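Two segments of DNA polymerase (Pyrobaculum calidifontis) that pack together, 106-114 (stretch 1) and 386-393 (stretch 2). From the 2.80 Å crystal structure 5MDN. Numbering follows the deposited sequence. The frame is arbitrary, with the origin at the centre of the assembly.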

# COMPACT_ATOMS: atom_id res chain seq x y z
N VAL A 106 2.35 -10.54 35.78
CA VAL A 106 0.96 -10.63 35.38
C VAL A 106 0.78 -10.52 33.86
O VAL A 106 -0.19 -11.06 33.33
CB VAL A 106 0.10 -9.57 36.10
CG1 VAL A 106 0.00 -9.90 37.58
CG2 VAL A 106 0.68 -8.18 35.90
N ASP A 107 1.68 -9.84 33.16
CA ASP A 107 1.56 -9.69 31.71
C ASP A 107 2.92 -9.40 31.11
O ASP A 107 3.83 -8.91 31.78
CB ASP A 107 0.56 -8.59 31.35
CG ASP A 107 -0.20 -8.88 30.08
OD1 ASP A 107 0.34 -9.59 29.21
OD2 ASP A 107 -1.34 -8.39 29.94
N VAL A 108 3.05 -9.69 29.81
CA VAL A 108 4.30 -9.51 29.08
C VAL A 108 4.05 -8.56 27.92
O VAL A 108 2.96 -8.53 27.34
CB VAL A 108 4.87 -10.86 28.58
CG1 VAL A 108 5.31 -11.71 29.75
CG2 VAL A 108 3.84 -11.59 27.74
N TYR A 109 5.07 -7.77 27.58
CA TYR A 109 4.91 -6.69 26.62
C TYR A 109 6.12 -6.60 25.70
O TYR A 109 7.25 -6.88 26.11
CB TYR A 109 4.69 -5.35 27.33
CG TYR A 109 3.42 -5.30 28.15
CD1 TYR A 109 2.19 -5.11 27.55
CD2 TYR A 109 3.45 -5.47 29.53
CE1 TYR A 109 1.02 -5.08 28.29
CE2 TYR A 109 2.30 -5.44 30.28
CZ TYR A 109 1.08 -5.24 29.66
OH TYR A 109 -0.07 -5.21 30.40
N GLU A 110 5.86 -6.19 24.46
CA GLU A 110 6.89 -5.95 23.44
C GLU A 110 7.73 -7.19 23.16
O GLU A 110 8.92 -7.10 22.87
CB GLU A 110 7.80 -4.78 23.83
CG GLU A 110 7.06 -3.48 24.09
CD GLU A 110 8.00 -2.29 24.15
OE1 GLU A 110 9.19 -2.45 23.81
OE2 GLU A 110 7.54 -1.19 24.54
N ALA A 111 7.12 -8.37 23.23
CA ALA A 111 7.81 -9.61 22.92
C ALA A 111 7.78 -9.97 21.44
O ALA A 111 8.53 -10.86 21.02
CB ALA A 111 7.21 -10.76 23.74
N ASP A 112 6.94 -9.31 20.65
CA ASP A 112 6.74 -9.66 19.24
C ASP A 112 7.30 -8.60 18.30
O ASP A 112 6.81 -8.44 17.18
CB ASP A 112 5.26 -9.89 18.96
CG ASP A 112 4.42 -8.66 19.21
OD1 ASP A 112 4.76 -7.88 20.13
OD2 ASP A 112 3.42 -8.46 18.50
N ILE A 113 8.33 -7.87 18.72
CA ILE A 113 8.94 -6.85 17.88
C ILE A 113 10.11 -7.49 17.15
O ILE A 113 11.04 -8.01 17.79
CB ILE A 113 9.39 -5.63 18.70
CG1 ILE A 113 8.22 -4.68 19.00
CG2 ILE A 113 10.50 -4.87 17.98
CD1 ILE A 113 7.09 -5.27 19.82
N ARG A 114 10.08 -7.47 15.82
CA ARG A 114 11.12 -8.13 15.04
C ARG A 114 12.47 -7.48 15.31
O ARG A 114 12.57 -6.27 15.51
CB ARG A 114 10.78 -8.12 13.55
CG ARG A 114 10.85 -6.79 12.85
CD ARG A 114 10.40 -6.94 11.40
NE ARG A 114 8.96 -7.13 11.29
CZ ARG A 114 8.13 -6.26 10.71
NH1 ARG A 114 8.61 -5.15 10.18
NH2 ARG A 114 6.83 -6.51 10.67
N GLY A 386 9.94 6.78 26.76
CA GLY A 386 9.98 5.88 27.90
C GLY A 386 8.68 5.15 28.16
O GLY A 386 8.39 4.81 29.32
N GLU A 387 7.89 4.89 27.12
CA GLU A 387 6.58 4.26 27.26
C GLU A 387 6.64 2.83 26.75
O GLU A 387 7.10 2.59 25.63
CB GLU A 387 5.51 5.05 26.50
CG GLU A 387 4.11 4.89 27.07
CD GLU A 387 3.71 6.07 27.93
OE1 GLU A 387 4.26 7.17 27.72
OE2 GLU A 387 2.85 5.90 28.81
N VAL A 388 6.17 1.89 27.56
CA VAL A 388 6.03 0.51 27.14
C VAL A 388 4.78 0.39 26.27
O VAL A 388 3.73 0.97 26.57
CB VAL A 388 5.96 -0.43 28.36
CG1 VAL A 388 5.38 -1.78 27.99
CG2 VAL A 388 7.35 -0.60 28.96
N ALA A 389 4.89 -0.38 25.19
CA ALA A 389 3.80 -0.50 24.23
C ALA A 389 2.77 -1.52 24.72
O ALA A 389 3.14 -2.58 25.24
CB ALA A 389 4.33 -0.91 22.87
N PRO A 390 1.48 -1.23 24.55
CA PRO A 390 0.45 -2.25 24.83
C PRO A 390 0.53 -3.42 23.87
O PRO A 390 1.41 -3.48 23.01
CB PRO A 390 -0.87 -1.47 24.68
CG PRO A 390 -0.49 -0.03 24.77
CD PRO A 390 0.89 0.07 24.22
N ASN A 391 -0.40 -4.36 23.99
CA ASN A 391 -0.40 -5.58 23.19
C ASN A 391 -1.48 -5.55 22.12
O ASN A 391 -2.39 -4.72 22.14
CB ASN A 391 -0.58 -6.81 24.09
CG ASN A 391 0.65 -7.11 24.91
OD1 ASN A 391 1.78 -6.96 24.43
ND2 ASN A 391 0.45 -7.54 26.15
N ARG A 392 -1.35 -6.47 21.17
CA ARG A 392 -2.19 -6.53 19.98
C ARG A 392 -3.11 -7.74 20.04
O ARG A 392 -2.88 -8.69 20.78
CB ARG A 392 -1.35 -6.61 18.70
CG ARG A 392 -0.23 -5.61 18.58
CD ARG A 392 1.07 -6.08 19.24
NE ARG A 392 1.52 -5.11 20.24
CZ ARG A 392 2.79 -4.96 20.62
NH1 ARG A 392 3.74 -5.71 20.08
NH2 ARG A 392 3.10 -4.05 21.53
N GLU A 393 -4.17 -7.68 19.23
CA GLU A 393 -5.02 -8.84 18.98
C GLU A 393 -4.76 -9.47 17.61
O GLU A 393 -4.33 -10.62 17.52
CB GLU A 393 -6.49 -8.47 19.15
CG GLU A 393 -6.83 -8.00 20.56
CD GLU A 393 -6.57 -9.07 21.61
OE1 GLU A 393 -6.85 -10.26 21.34
OE2 GLU A 393 -6.09 -8.72 22.71

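Segments without shared secondary structure often dock by letting side chains satisfy the backbone polar groups of their partner, and this pair from DNA polymerase is a compact example. The clearest bonds each join a side chain to a main chain, and they run in both directions. The backbone amide of Ala389 donates to the carboxylate of Glu110 (N to OE2, 2.8 Å), while Asn391 donates from its amide nitrogen to the carbonyl of Val108 (ND2 to O, 2.9 Å); the N-H...acceptor angles, 159° and 160°, are favourable. Each gives a main-chain group of one stretch a partner in a side chain of the other. In both Glu110 and Asn391 the CA-to-CB bond points sideways, and the side chain then brings its end nearer to the other stretch. The remaining carboxylate oxygen of Glu110, OE1, is hydrogen-bonded elsewhere in the structure, so this buried acid is well satisfied.

A salt bridge pairs Asp112 with Arg392, opposite charges meeting at the edge of the guanidinium. The modelled separation of Asp112 OD1 and Arg392 NH1, 2.4 Å, is too short to be real; opposite charges make the pairing reasonable, but the place of both atoms is uncertain. Ile113 also approaches this edge, its CD1 lying 3.4 Å from NH1 of Arg392.

Around these polar links the packing centres on Tyr109. Its CB meets CG1 of Val388 at 3.7 Å, an apolar contact between buried residues, and its ring lies obliquely to the neighbouring groups, with CD1 3.6 Å from O of Ala389 and 3.3 Å from ND2 of Asn391.

The touching parts run almost at right angles, their end-to-end directions 89° apart. The first stretch carries a short strand that ends at Tyr109, whereas the partner has no regular structure. With CA of Glu110 6.3 Å from CA of Ala389, and CA of Tyr109 6.4 Å from CA of Asn391, side chains bridge the gap, and the whole contact buries 412 Å², counting both sides.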